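Local coordinates for protein cytosine deaminase (Klebsiella pneumoniae, PDB 4R85) that deaminates cytosine and probably 5-methylcytosine by hydrolysis, using iron(II) bound in an amidohydrolase-fold barrel, at residues L221-R229 / L256-F267; D297-F305 / F347-A355. All blocks are in the same frame, centred on the assembly; numbering follows the deposited sequence.

Contact 1: L221-R229 / L256-F267; sequences LEVLAEEAR and LFRLLKASGINF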
ATOM      1  N   LEU A 221     -22.641 -12.236  11.402  1.00  9.00           N
ATOM      2  CA  LEU A 221     -23.030 -10.853  11.160  1.00 10.70           C
ATOM      3  C   LEU A 221     -24.551 -10.662  11.240  1.00 11.60           C
ATOM      4  O   LEU A 221     -25.017  -9.699  11.855  1.00 11.41           O
ATOM      5  CB  LEU A 221     -22.508 -10.385   9.793  1.00 10.18           C
ATOM      6  CG  LEU A 221     -22.928  -8.961   9.426  1.00 12.35           C
ATOM      7  CD1 LEU A 221     -22.418  -7.961  10.472  1.00 13.32           C
ATOM      8  CD2 LEU A 221     -22.382  -8.612   8.042  1.00 11.46           C
ATOM      9  N   GLU A 222     -25.323 -11.570  10.639  1.00 11.26           N
ATOM     10  CA  GLU A 222     -26.790 -11.447  10.690  1.00 14.23           C
ATOM     11  C   GLU A 222     -27.320 -11.509  12.122  1.00 14.71           C
ATOM     12  O   GLU A 222     -28.281 -10.832  12.459  1.00 11.21           O
ATOM     13  CB  GLU A 222     -27.495 -12.494   9.817  1.00 11.12           C
ATOM     14  CG  GLU A 222     -27.381 -13.944  10.332  1.00 16.94           C
ATOM     15  CD  GLU A 222     -28.112 -14.961   9.455  1.00 23.66           C
ATOM     16  OE1 GLU A 222     -28.585 -15.994   9.995  1.00 20.16           O
ATOM     17  OE2 GLU A 222     -28.191 -14.741   8.224  1.00 18.93           O
ATOM     18  N   VAL A 223     -26.692 -12.326  12.966  1.00 11.26           N
ATOM     19  CA  VAL A 223     -27.140 -12.447  14.351  1.00 10.11           C
ATOM     20  C   VAL A 223     -26.859 -11.156  15.106  1.00 10.14           C
ATOM     21  O   VAL A 223     -27.699 -10.659  15.851  1.00 12.51           O
ATOM     22  CB  VAL A 223     -26.447 -13.624  15.077  1.00 14.14           C
ATOM     23  CG1 VAL A 223     -26.988 -13.758  16.501  1.00 15.93           C
ATOM     24  CG2 VAL A 223     -26.664 -14.903  14.301  1.00 14.28           C
ATOM     25  N   LEU A 224     -25.668 -10.609  14.897  1.00 10.69           N
ATOM     26  CA  LEU A 224     -25.271  -9.375  15.553  1.00  9.93           C
ATOM     27  C   LEU A 224     -26.153  -8.197  15.115  1.00 12.82           C
ATOM     28  O   LEU A 224     -26.635  -7.418  15.950  1.00 10.41           O
ATOM     29  CB  LEU A 224     -23.797  -9.082  15.241  1.00 12.02           C
ATOM     30  CG  LEU A 224     -23.231  -7.765  15.785  1.00 15.96           C
ATOM     31  CD1 LEU A 224     -23.220  -7.781  17.302  1.00 17.95           C
ATOM     32  CD2 LEU A 224     -21.831  -7.494  15.244  1.00 16.11           C
ATOM     33  N   ALA A 225     -26.360  -8.069  13.812  1.00 10.69           N
ATOM     34  CA  ALA A 225     -27.148  -6.951  13.281  1.00 11.54           C
ATOM     35  C   ALA A 225     -28.595  -7.054  13.752  1.00 12.81           C
ATOM     36  O   ALA A 225     -29.217  -6.043  14.100  1.00 16.71           O
ATOM     37  CB  ALA A 225     -27.069  -6.910  11.748  1.00 10.04           C
ATOM     38  N   GLU A 226     -29.137  -8.270  13.783  1.00 11.60           N
ATOM     39  CA  GLU A 226     -30.515  -8.416  14.256  1.00 20.47           C
ATOM     40  C   GLU A 226     -30.668  -8.076  15.745  1.00 17.17           C
ATOM     41  O   GLU A 226     -31.633  -7.427  16.136  1.00 16.98           O
ATOM     42  CB  GLU A 226     -31.094  -9.799  13.918  1.00 16.70           C
ATOM     43  CG  GLU A 226     -32.502 -10.086  14.488  1.00 15.24           C
ATOM     44  CD  GLU A 226     -33.627  -9.202  13.920  1.00 21.34           C
ATOM     45  OE1 GLU A 226     -33.372  -8.314  13.081  1.00 24.73           O
ATOM     46  OE2 GLU A 226     -34.790  -9.412  14.323  1.00 22.44           O
ATOM     47  N   GLU A 227     -29.719  -8.505  16.576  1.00 15.65           N
ATOM     48  CA  GLU A 227     -29.781  -8.140  17.986  1.00 11.68           C
ATOM     49  C   GLU A 227     -29.693  -6.630  18.152  1.00 15.08           C
ATOM     50  O   GLU A 227     -30.414  -6.042  18.956  1.00 14.93           O
ATOM     51  CB  GLU A 227     -28.660  -8.835  18.770  1.00 17.35           C
ATOM     52  CG  GLU A 227     -28.915 -10.336  18.924  1.00 15.68           C
ATOM     53  CD  GLU A 227     -30.316 -10.611  19.469  1.00 20.53           C
ATOM     54  OE1 GLU A 227     -31.069 -11.391  18.836  1.00 22.62           O
ATOM     55  OE2 GLU A 227     -30.671 -10.035  20.526  1.00 19.35           O
ATOM     56  N   ALA A 228     -28.797  -6.002  17.399  1.00 13.87           N
ATOM     57  CA  ALA A 228     -28.654  -4.560  17.478  1.00 13.74           C
ATOM     58  C   ALA A 228     -29.958  -3.861  17.078  1.00 14.92           C
ATOM     59  O   ALA A 228     -30.364  -2.880  17.712  1.00 15.97           O
ATOM     60  CB  ALA A 228     -27.515  -4.104  16.597  1.00 17.38           C
ATOM     61  N   ARG A 229     -30.611  -4.369  16.033  1.00 12.60           N
ATOM     62  CA  ARG A 229     -31.846  -3.752  15.518  1.00 16.73           C
ATOM     63  C   ARG A 229     -32.979  -3.875  16.538  1.00 17.12           C
ATOM     64  O   ARG A 229     -33.641  -2.893  16.873  1.00 17.49           O
ATOM     65  CB  ARG A 229     -32.273  -4.395  14.187  1.00 16.00           C
ATOM     66  CG  ARG A 229     -33.483  -3.696  13.525  1.00 17.97           C
ATOM     67  CD  ARG A 229     -34.144  -4.560  12.443  1.00 17.64           C
ATOM     68  NE  ARG A 229     -34.735  -5.767  13.017  1.00 19.84           N
ATOM     69  CZ  ARG A 229     -35.958  -5.832  13.538  1.00 25.39           C
ATOM     70  NH1 ARG A 229     -36.735  -4.756  13.546  1.00 24.95           N
ATOM     71  NH2 ARG A 229     -36.406  -6.976  14.049  1.00 24.02           N
ATOM     72  N   LEU A 256     -29.280  -9.741   2.951  1.00 11.96           N
ATOM     73  CA  LEU A 256     -28.642  -9.325   4.198  1.00 10.71           C
ATOM     74  C   LEU A 256     -28.488  -7.804   4.323  1.00 13.26           C
ATOM     75  O   LEU A 256     -28.636  -7.250   5.414  1.00 13.70           O
ATOM     76  CB  LEU A 256     -27.272  -9.992   4.328  1.00 13.72           C
ATOM     77  CG  LEU A 256     -26.426  -9.675   5.562  1.00 13.32           C
ATOM     78  CD1 LEU A 256     -27.131 -10.101   6.873  1.00 11.72           C
ATOM     79  CD2 LEU A 256     -25.069 -10.342   5.441  1.00 11.70           C
ATOM     80  N   PHE A 257     -28.183  -7.134   3.212  1.00 12.11           N
ATOM     81  CA  PHE A 257     -27.985  -5.676   3.231  1.00 12.42           C
ATOM     82  C   PHE A 257     -29.207  -4.907   3.736  1.00 13.45           C
ATOM     83  O   PHE A 257     -29.085  -3.802   4.264  1.00 15.01           O
ATOM     84  CB  PHE A 257     -27.586  -5.153   1.840  1.00 14.11           C
ATOM     85  CG  PHE A 257     -26.106  -4.956   1.672  1.00 16.78           C
ATOM     86  CD1 PHE A 257     -25.609  -3.772   1.157  1.00 18.13           C
ATOM     87  CD2 PHE A 257     -25.215  -5.951   2.048  1.00 14.84           C
ATOM     88  CE1 PHE A 257     -24.254  -3.575   1.007  1.00 13.29           C
ATOM     89  CE2 PHE A 257     -23.848  -5.774   1.891  1.00 16.64           C
ATOM     90  CZ  PHE A 257     -23.364  -4.583   1.370  1.00 13.12           C
ATOM     91  N   ARG A 258     -30.390  -5.476   3.562  1.00 15.74           N
ATOM     92  CA  ARG A 258     -31.586  -4.810   4.053  1.00 18.01           C
ATOM     93  C   ARG A 258     -31.571  -4.740   5.578  1.00 17.58           C
ATOM     94  O   ARG A 258     -31.895  -3.709   6.165  1.00 12.76           O
ATOM     95  CB  ARG A 258     -32.827  -5.524   3.525  1.00 19.02           C
ATOM     96  CG  ARG A 258     -32.868  -5.534   1.997  1.00 25.24           C
ATOM     97  CD  ARG A 258     -33.909  -6.496   1.454  1.00 26.67           C
ATOM     98  NE  ARG A 258     -35.264  -5.992   1.648  1.00 27.26           N
ATOM     99  CZ  ARG A 258     -35.860  -5.128   0.830  1.00 25.03           C
ATOM    100  NH1 ARG A 258     -37.098  -4.718   1.078  1.00 30.21           N
ATOM    101  NH2 ARG A 258     -35.214  -4.661  -0.227  1.00 26.28           N
ATOM    102  N   LEU A 259     -31.184  -5.841   6.215  1.00 18.06           N
ATOM    103  CA  LEU A 259     -31.025  -5.879   7.665  1.00 11.12           C
ATOM    104  C   LEU A 259     -29.877  -4.966   8.088  1.00 13.61           C
ATOM    105  O   LEU A 259     -29.981  -4.244   9.080  1.00 14.91           O
ATOM    106  CB  LEU A 259     -30.706  -7.310   8.126  1.00 11.76           C
ATOM    107  CG  LEU A 259     -30.258  -7.458   9.585  1.00 10.74           C
ATOM    108  CD1 LEU A 259     -31.291  -6.855  10.544  1.00 11.15           C
ATOM    109  CD2 LEU A 259     -30.004  -8.933   9.917  1.00 10.57           C
ATOM    110  N   LEU A 260     -28.775  -5.003   7.340  1.00 10.56           N
ATOM    111  CA  LEU A 260     -27.598  -4.233   7.731  1.00 13.64           C
ATOM    112  C   LEU A 260     -27.943  -2.750   7.779  1.00 17.32           C
ATOM    113  O   LEU A 260     -27.587  -2.060   8.734  1.00 14.92           O
ATOM    114  CB  LEU A 260     -26.418  -4.489   6.792  1.00 11.92           C
ATOM    115  CG  LEU A 260     -25.837  -5.906   6.773  1.00 14.75           C
ATOM    116  CD1 LEU A 260     -24.554  -5.948   5.941  1.00 15.35           C
ATOM    117  CD2 LEU A 260     -25.554  -6.410   8.202  1.00 15.00           C
ATOM    118  N   LYS A 261     -28.660  -2.280   6.757  1.00 15.42           N
ATOM    119  CA  LYS A 261     -29.131  -0.900   6.713  1.00 16.73           C
ATOM    120  C   LYS A 261     -30.085  -0.575   7.863  1.00 19.34           C
ATOM    121  O   LYS A 261     -29.934   0.449   8.531  1.00 20.63           O
ATOM    122  CB  LYS A 261     -29.828  -0.611   5.381  1.00 18.64           C
ATOM    123  CG  LYS A 261     -30.276   0.836   5.235  1.00 29.56           C
ATOM    124  CD  LYS A 261     -29.085   1.772   5.386  1.00 41.83           C
ATOM    125  CE  LYS A 261     -29.447   3.215   5.070  1.00 50.04           C
ATOM    126  NZ  LYS A 261     -28.339   4.129   5.463  1.00 53.52           N
ATOM    127  N   ALA A 262     -31.072  -1.441   8.078  1.00 16.39           N
ATOM    128  CA  ALA A 262     -32.080  -1.210   9.108  1.00 16.33           C
ATOM    129  C   ALA A 262     -31.464  -1.227  10.511  1.00 17.40           C
ATOM    130  O   ALA A 262     -31.926  -0.517  11.405  1.00 15.34           O
ATOM    131  CB  ALA A 262     -33.187  -2.245   9.005  1.00 17.41           C
ATOM    132  N   SER A 263     -30.410  -2.020  10.698  1.00 14.65           N
ATOM    133  CA  SER A 263     -29.817  -2.188  12.029  1.00 15.34           C
ATOM    134  C   SER A 263     -29.058  -0.944  12.487  1.00 15.80           C
ATOM    135  O   SER A 263     -28.977  -0.653  13.686  1.00 15.84           O
ATOM    136  CB  SER A 263     -28.875  -3.390  12.046  1.00 14.97           C
ATOM    137  OG  SER A 263     -27.659  -3.077  11.378  1.00 14.13           O
ATOM    138  N   GLY A 264     -28.488  -0.224  11.530  1.00 14.34           N
ATOM    139  CA  GLY A 264     -27.754   0.994  11.822  1.00 16.27           C
ATOM    140  C   GLY A 264     -26.349   0.765  12.355  1.00 16.53           C
ATOM    141  O   GLY A 264     -25.699   1.722  12.773  1.00 15.11           O
ATOM    142  N   ILE A 265     -25.865  -0.479  12.328  1.00 12.04           N
ATOM    143  CA  ILE A 265     -24.520  -0.762  12.847  1.00 16.28           C
ATOM    144  C   ILE A 265     -23.400  -0.245  11.944  1.00 16.15           C
ATOM    145  O   ILE A 265     -23.623   0.046  10.764  1.00 15.41           O
ATOM    146  CB  ILE A 265     -24.288  -2.267  13.140  1.00 10.80           C
ATOM    147  CG1 ILE A 265     -24.141  -3.079  11.847  1.00 11.07           C
ATOM    148  CG2 ILE A 265     -25.385  -2.818  14.045  1.00 13.76           C
ATOM    149  CD1 ILE A 265     -23.742  -4.540  12.085  1.00 15.28           C
ATOM    150  N   ASN A 266     -22.201  -0.132  12.517  1.00 11.46           N
ATOM    151  CA  ASN A 266     -21.023   0.335  11.792  1.00 13.68           C
ATOM    152  C   ASN A 266     -20.150  -0.839  11.384  1.00 12.49           C
ATOM    153  O   ASN A 266     -20.267  -1.924  11.945  1.00 10.53           O
ATOM    154  CB  ASN A 266     -20.186   1.285  12.666  1.00 10.26           C
ATOM    155  CG  ASN A 266     -20.982   2.475  13.173  1.00 16.88           C
ATOM    156  OD1 ASN A 266     -21.160   3.461  12.464  1.00 17.24           O
ATOM    157  ND2 ASN A 266     -21.450   2.389  14.409  1.00 17.77           N
ATOM    158  N   PHE A 267     -19.276  -0.606  10.411  1.00 12.67           N
ATOM    159  CA  PHE A 267     -18.351  -1.623   9.930  1.00 12.50           C
ATOM    160  C   PHE A 267     -16.922  -1.107   9.933  1.00 14.23           C
ATOM    161  O   PHE A 267     -16.660   0.034   9.566  1.00 11.82           O
ATOM    162  CB  PHE A 267     -18.738  -2.071   8.515  1.00 10.23           C
ATOM    163  CG  PHE A 267     -19.995  -2.883   8.473  1.00 15.34           C
ATOM    164  CD1 PHE A 267     -19.934  -4.258   8.327  1.00 13.70           C
ATOM    165  CD2 PHE A 267     -21.237  -2.277   8.621  1.00 11.53           C
ATOM    166  CE1 PHE A 267     -21.091  -5.012   8.298  1.00 17.71           C
ATOM    167  CE2 PHE A 267     -22.394  -3.026   8.617  1.00 15.07           C
ATOM    168  CZ  PHE A 267     -22.323  -4.393   8.441  1.00 14.49           C
TER
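Helices 221-229 and 256-263 run in broadly the same direction, their axes 37° apart and 8.8 Å at closest approach, and draw together toward their C-terminal ends, where the CA atoms of R229 and S263 are only 4.3 Å apart. L259 is a knob in the hole formed by E222, A225, E226 and R229: its CG rests on A225 CB, its CD2 reaches the carbonyl oxygen of E222, and its CD1 touches E226 OE1 and lies at the edge of the R229 guanidinium. The rim of that hole is stiffened by a side-on salt bridge within the first helix. R229 NE meets E226 OE1 at 2.9 Å, and R229 NH2 meets E226 OE2 at the same distance, both nearly straight and from the syn side. The two groups are not coplanar: the oxygens lie in the guanidinium plane, but the nitrogens stand well out of the carboxylate plane. Bends at chi2 of E226 and chi3 of R229 bring them together. At the other end L221, with CG anti to its N (chi1 177°), sends its methyls inward: CD2 meets the edge of the F267 ring at CE1, 3.8 Å away, CD1 touches I265 CD1, and CG lies against L260 CD2. Small residues permit the close approach. A225 O is 3.4 Å from S263 CB, and A228 CB meets I265 CG2 at 3.6 Å. S263 OG donates to L260 O and accepts from I265 N in an ST turn. These successive outer helices of the TIM-barrel amidohydrolase fold, packed through I265 and F267 onto the start of strand 266-269, are thus joined by apolar contact, while the E226-R229 pair and the S263 hydroxyl find partners within their own segments.

Contact 2: D297-F305 / F347-A355; sequences DRAGINVCF and FVTDNSARA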
ATOM      1  N   ASP A 297     -20.772   1.277   1.663  1.00 10.90           N
ATOM      2  CA  ASP A 297     -20.774   2.737   1.628  1.00 11.46           C
ATOM      3  C   ASP A 297     -21.833   3.279   0.658  1.00 14.83           C
ATOM      4  O   ASP A 297     -22.539   4.236   0.973  1.00 12.52           O
ATOM      5  CB  ASP A 297     -19.378   3.258   1.257  1.00 14.16           C
ATOM      6  CG  ASP A 297     -19.335   4.771   1.111  1.00 22.33           C
ATOM      7  OD1 ASP A 297     -19.350   5.263  -0.042  1.00 23.85           O
ATOM      8  OD2 ASP A 297     -19.293   5.471   2.147  1.00 19.93           O
ATOM      9  N   ARG A 298     -21.941   2.664  -0.516  1.00 17.55           N
ATOM     10  CA  ARG A 298     -22.965   3.041  -1.483  1.00 16.45           C
ATOM     11  C   ARG A 298     -24.371   2.833  -0.948  1.00 17.70           C
ATOM     12  O   ARG A 298     -25.294   3.558  -1.320  1.00 15.64           O
ATOM     13  CB  ARG A 298     -22.771   2.305  -2.814  1.00 18.06           C
ATOM     14  CG  ARG A 298     -21.505   2.725  -3.531  1.00 29.87           C
ATOM     15  CD  ARG A 298     -21.407   2.186  -4.955  1.00 40.32           C
ATOM     16  NE  ARG A 298     -20.040   2.318  -5.450  1.00 46.21           N
ATOM     17  CZ  ARG A 298     -19.207   1.296  -5.641  1.00 44.16           C
ATOM     18  NH1 ARG A 298     -19.613   0.053  -5.408  1.00 44.51           N
ATOM     19  NH2 ARG A 298     -17.973   1.518  -6.086  1.00 32.59           N
ATOM     20  N   ALA A 299     -24.524   1.852  -0.066  1.00 15.31           N
ATOM     21  CA  ALA A 299     -25.810   1.552   0.554  1.00 19.23           C
ATOM     22  C   ALA A 299     -26.137   2.524   1.692  1.00 18.83           C
ATOM     23  O   ALA A 299     -27.207   2.443   2.288  1.00 18.18           O
ATOM     24  CB  ALA A 299     -25.825   0.107   1.072  1.00 11.68           C
ATOM     25  N   GLY A 300     -25.217   3.434   1.993  1.00 17.80           N
ATOM     26  CA  GLY A 300     -25.434   4.402   3.057  1.00 18.25           C
ATOM     27  C   GLY A 300     -25.066   3.866   4.436  1.00 18.96           C
ATOM     28  O   GLY A 300     -25.495   4.391   5.456  1.00 18.53           O
ATOM     29  N   ILE A 301     -24.267   2.809   4.463  1.00 12.41           N
ATOM     30  CA  ILE A 301     -23.880   2.162   5.716  1.00 11.71           C
ATOM     31  C   ILE A 301     -22.496   2.688   6.078  1.00 15.33           C
ATOM     32  O   ILE A 301     -21.633   2.805   5.214  1.00 15.26           O
ATOM     33  CB  ILE A 301     -23.893   0.636   5.538  1.00 14.33           C
ATOM     34  CG1 ILE A 301     -25.341   0.148   5.364  1.00 15.13           C
ATOM     35  CG2 ILE A 301     -23.193  -0.091   6.703  1.00 12.76           C
ATOM     36  CD1 ILE A 301     -25.445  -1.280   4.859  1.00 13.55           C
ATOM     37  N   ASN A 302     -22.299   3.055   7.339  1.00 11.93           N
ATOM     38  CA  ASN A 302     -21.020   3.616   7.759  1.00 12.82           C
ATOM     39  C   ASN A 302     -19.921   2.559   7.811  1.00 13.96           C
ATOM     40  O   ASN A 302     -20.043   1.577   8.538  1.00 15.35           O
ATOM     41  CB  ASN A 302     -21.139   4.259   9.132  1.00 17.20           C
ATOM     42  CG  ASN A 302     -19.925   5.091   9.480  1.00 15.91           C
ATOM     43  OD1 ASN A 302     -19.508   5.945   8.702  1.00 14.74           O
ATOM     44  ND2 ASN A 302     -19.338   4.834  10.640  1.00 14.55           N
ATOM     45  N   VAL A 303     -18.846   2.779   7.059  1.00 11.10           N
ATOM     46  CA  VAL A 303     -17.709   1.848   7.054  1.00 13.43           C
ATOM     47  C   VAL A 303     -16.409   2.658   7.127  1.00 12.18           C
ATOM     48  O   VAL A 303     -16.355   3.804   6.676  1.00 14.07           O
ATOM     49  CB  VAL A 303     -17.749   0.913   5.803  1.00 10.75           C
ATOM     50  CG1 VAL A 303     -17.691   1.727   4.512  1.00 13.96           C
ATOM     51  CG2 VAL A 303     -16.632  -0.142   5.833  1.00 10.38           C
ATOM     52  N   CYS A 304     -15.374   2.094   7.736  1.00 10.32           N
ATOM     53  CA  CYS A 304     -14.101   2.797   7.814  1.00 13.20           C
ATOM     54  C   CYS A 304     -12.923   1.823   7.818  1.00 14.78           C
ATOM     55  O   CYS A 304     -13.129   0.615   7.860  1.00 14.05           O
ATOM     56  CB  CYS A 304     -14.077   3.704   9.043  1.00 13.72           C
ATOM     57  SG  CYS A 304     -14.213   2.797  10.592  1.00 18.60           S
ATOM     58  N   PHE A 305     -11.701   2.353   7.753  1.00 11.95           N
ATOM     59  CA  PHE A 305     -10.492   1.522   7.678  1.00  9.79           C
ATOM     60  C   PHE A 305      -9.660   1.605   8.950  1.00 14.55           C
ATOM     61  O   PHE A 305      -9.636   2.639   9.619  1.00 15.51           O
ATOM     62  CB  PHE A 305      -9.608   1.953   6.509  1.00 12.27           C
ATOM     63  CG  PHE A 305     -10.179   1.654   5.156  1.00 13.39           C
ATOM     64  CD1 PHE A 305     -10.591   0.368   4.832  1.00 11.41           C
ATOM     65  CD2 PHE A 305     -10.301   2.661   4.199  1.00 16.95           C
ATOM     66  CE1 PHE A 305     -11.117   0.082   3.577  1.00 12.27           C
ATOM     67  CE2 PHE A 305     -10.822   2.384   2.935  1.00 15.52           C
ATOM     68  CZ  PHE A 305     -11.235   1.093   2.628  1.00 12.14           C
ATOM     69  N   PHE A 347     -13.040   7.794   5.261  1.00 11.48           N
ATOM     70  CA  PHE A 347     -12.850   6.438   5.785  1.00 13.89           C
ATOM     71  C   PHE A 347     -11.836   6.333   6.915  1.00 15.96           C
ATOM     72  O   PHE A 347     -11.730   5.284   7.558  1.00 16.18           O
ATOM     73  CB  PHE A 347     -12.505   5.470   4.646  1.00 16.51           C
ATOM     74  CG  PHE A 347     -13.571   5.411   3.587  1.00 17.87           C
ATOM     75  CD1 PHE A 347     -14.802   4.831   3.866  1.00 19.09           C
ATOM     76  CD2 PHE A 347     -13.361   5.966   2.337  1.00 18.75           C
ATOM     77  CE1 PHE A 347     -15.805   4.792   2.906  1.00 20.73           C
ATOM     78  CE2 PHE A 347     -14.356   5.932   1.375  1.00 19.23           C
ATOM     79  CZ  PHE A 347     -15.578   5.343   1.656  1.00 21.48           C
ATOM     80  N   VAL A 348     -11.099   7.416   7.159  1.00 11.95           N
ATOM     81  CA  VAL A 348     -10.113   7.428   8.238  1.00 11.45           C
ATOM     82  C   VAL A 348     -10.276   8.632   9.161  1.00 18.57           C
ATOM     83  O   VAL A 348      -9.431   8.879  10.021  1.00 14.77           O
ATOM     84  CB  VAL A 348      -8.688   7.380   7.701  1.00 11.72           C
ATOM     85  CG1 VAL A 348      -8.471   6.072   6.925  1.00 14.89           C
ATOM     86  CG2 VAL A 348      -8.416   8.591   6.829  1.00 16.40           C
ATOM     87  N   THR A 349     -11.359   9.381   8.972  1.00 18.65           N
ATOM     88  CA  THR A 349     -11.707  10.471   9.874  1.00 12.56           C
ATOM     89  C   THR A 349     -13.177  10.386  10.314  1.00 15.20           C
ATOM     90  O   THR A 349     -13.502   9.716  11.301  1.00 15.50           O
ATOM     91  CB  THR A 349     -11.391  11.892   9.264  1.00 13.11           C
ATOM     92  OG1 THR A 349     -12.102  12.075   8.032  1.00 16.62           O
ATOM     93  CG2 THR A 349      -9.883  12.071   9.036  1.00 13.24           C
ATOM     94  N   ASP A 350     -14.056  11.068   9.583  1.00 18.79           N
ATOM     95  CA  ASP A 350     -15.480  11.149   9.924  1.00 16.45           C
ATOM     96  C   ASP A 350     -16.160   9.815  10.208  1.00 16.94           C
ATOM     97  O   ASP A 350     -16.873   9.686  11.205  1.00 13.56           O
ATOM     98  CB  ASP A 350     -16.274  11.861   8.814  1.00 13.81           C
ATOM     99  CG  ASP A 350     -15.803  13.283   8.565  1.00 26.67           C
ATOM    100  OD1 ASP A 350     -15.034  13.829   9.389  1.00 24.84           O
ATOM    101  OD2 ASP A 350     -16.222  13.864   7.540  1.00 28.89           O
ATOM    102  N   ASN A 351     -15.973   8.833   9.325  1.00 17.08           N
ATOM    103  CA  ASN A 351     -16.695   7.575   9.464  1.00 14.47           C
ATOM    104  C   ASN A 351     -16.193   6.812  10.685  1.00 17.49           C
ATOM    105  O   ASN A 351     -16.960   6.163  11.395  1.00 16.96           O
ATOM    106  CB  ASN A 351     -16.513   6.711   8.222  1.00 14.83           C
ATOM    107  CG  ASN A 351     -17.188   7.296   6.999  1.00 16.84           C
ATOM    108  OD1 ASN A 351     -17.657   8.436   7.015  1.00 13.85           O
ATOM    109  ND2 ASN A 351     -17.252   6.508   5.928  1.00 15.58           N
ATOM    110  N   SER A 352     -14.888   6.882  10.905  1.00 14.47           N
ATOM    111  CA  SER A 352     -14.271   6.254  12.069  1.00 14.38           C
ATOM    112  C   SER A 352     -14.734   6.912  13.376  1.00 14.63           C
ATOM    113  O   SER A 352     -14.993   6.225  14.373  1.00 17.49           O
ATOM    114  CB  SER A 352     -12.753   6.321  11.935  1.00 18.20           C
ATOM    115  OG  SER A 352     -12.332   5.683  10.747  1.00 23.46           O
ATOM    116  N   ALA A 353     -14.842   8.236  13.378  1.00 14.08           N
ATOM    117  CA  ALA A 353     -15.357   8.937  14.553  1.00 15.72           C
ATOM    118  C   ALA A 353     -16.795   8.518  14.865  1.00 19.03           C
ATOM    119  O   ALA A 353     -17.191   8.442  16.022  1.00 15.71           O
ATOM    120  CB  ALA A 353     -15.265  10.448  14.377  1.00 13.54           C
ATOM    121  N   ARG A 354     -17.577   8.251  13.823  1.00 16.03           N
ATOM    122  CA  ARG A 354     -18.952   7.804  14.015  1.00 20.70           C
ATOM    123  C   ARG A 354     -18.994   6.407  14.642  1.00 19.12           C
ATOM    124  O   ARG A 354     -19.836   6.126  15.496  1.00 18.03           O
ATOM    125  CB  ARG A 354     -19.695   7.807  12.683  1.00 18.88           C
ATOM    126  CG  ARG A 354     -21.144   7.375  12.780  1.00 21.92           C
ATOM    127  CD  ARG A 354     -21.859   7.612  11.446  1.00 31.13           C
ATOM    128  NE  ARG A 354     -23.127   6.891  11.373  1.00 38.95           N
ATOM    129  CZ  ARG A 354     -23.854   6.751  10.267  1.00 43.82           C
ATOM    130  NH1 ARG A 354     -23.439   7.275   9.118  1.00 38.70           N
ATOM    131  NH2 ARG A 354     -24.993   6.073  10.309  1.00 45.98           N
ATOM    132  N   ALA A 355     -18.089   5.537  14.207  1.00 15.92           N
ATOM    133  CA  ALA A 355     -17.999   4.177  14.747  1.00 16.18           C
ATOM    134  C   ALA A 355     -17.660   4.230  16.234  1.00 14.94           C
ATOM    135  O   ALA A 355     -18.150   3.430  17.028  1.00 15.11           O
ATOM    136  CB  ALA A 355     -16.962   3.373  13.984  1.00 17.58           C
TER
HETATM  137  O   HOH W   1     -23.489   6.408   6.168  1.00 39.55           O
HETATM  138  O   HOH W   2      -9.790   5.229  10.486  1.00 17.94           O
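F347 and F305 form the apolar centre, lying side by side with ring centroids 5.7 Å apart and planes at an oblique 52°. F305 CD2 presses on F347 CB at 3.6 Å, V303 CG1 touches F347 CE1, and helix 322-332 adds I325 and L326 beside F305. The far end of the F347 ring reaches the carboxylate of D297, which is held by a salt bridge to R343. Next to the rings, F305 N donates to F347 O (2.9 Å), tying the strand to the turn before helix 350-355. Two asparagines extend this link. N351 ND2 gives a bond in the carbonyl plane to V303 O (2.9 Å), and N302 ND2 an almost straight one to N351 O (2.8 Å). N351 O also accepts from A355 N, on the opposite face of its plane. Farther out, the extended R354 chain runs antiparallel alongside N302, its guanidinium stacked 17° from parallel with the amide and N302 CB over one face. A water bridges F305 O and S352 OG at the other end. The contact seats helix 350-355 across strand 303-305, the eighth strand of the TIM-barrel amidohydrolase fold, which leads to the iron ligand D308.

Along the chain, contact 1 comes first: 221-229 and 256-267 close a loop of 26 residues that contains strand 237-240, pairing two successive outer helices of the barrel. Contact 2 follows in series, without nesting or crossing, and its larger 41-residue loop between 297-305 and 347-355 contains D308 and helix 322-332. The two contacts meet through neighbouring strands 266-269 and 303-305, where F267 N probably bonds to N302 O and N266 OD1 to N302 ND2, while K261 NZ reaches G300 O beside them. Together they join the helical layer around the later barrel strands to helix 350-355, which also packs against the first strand, 47-57.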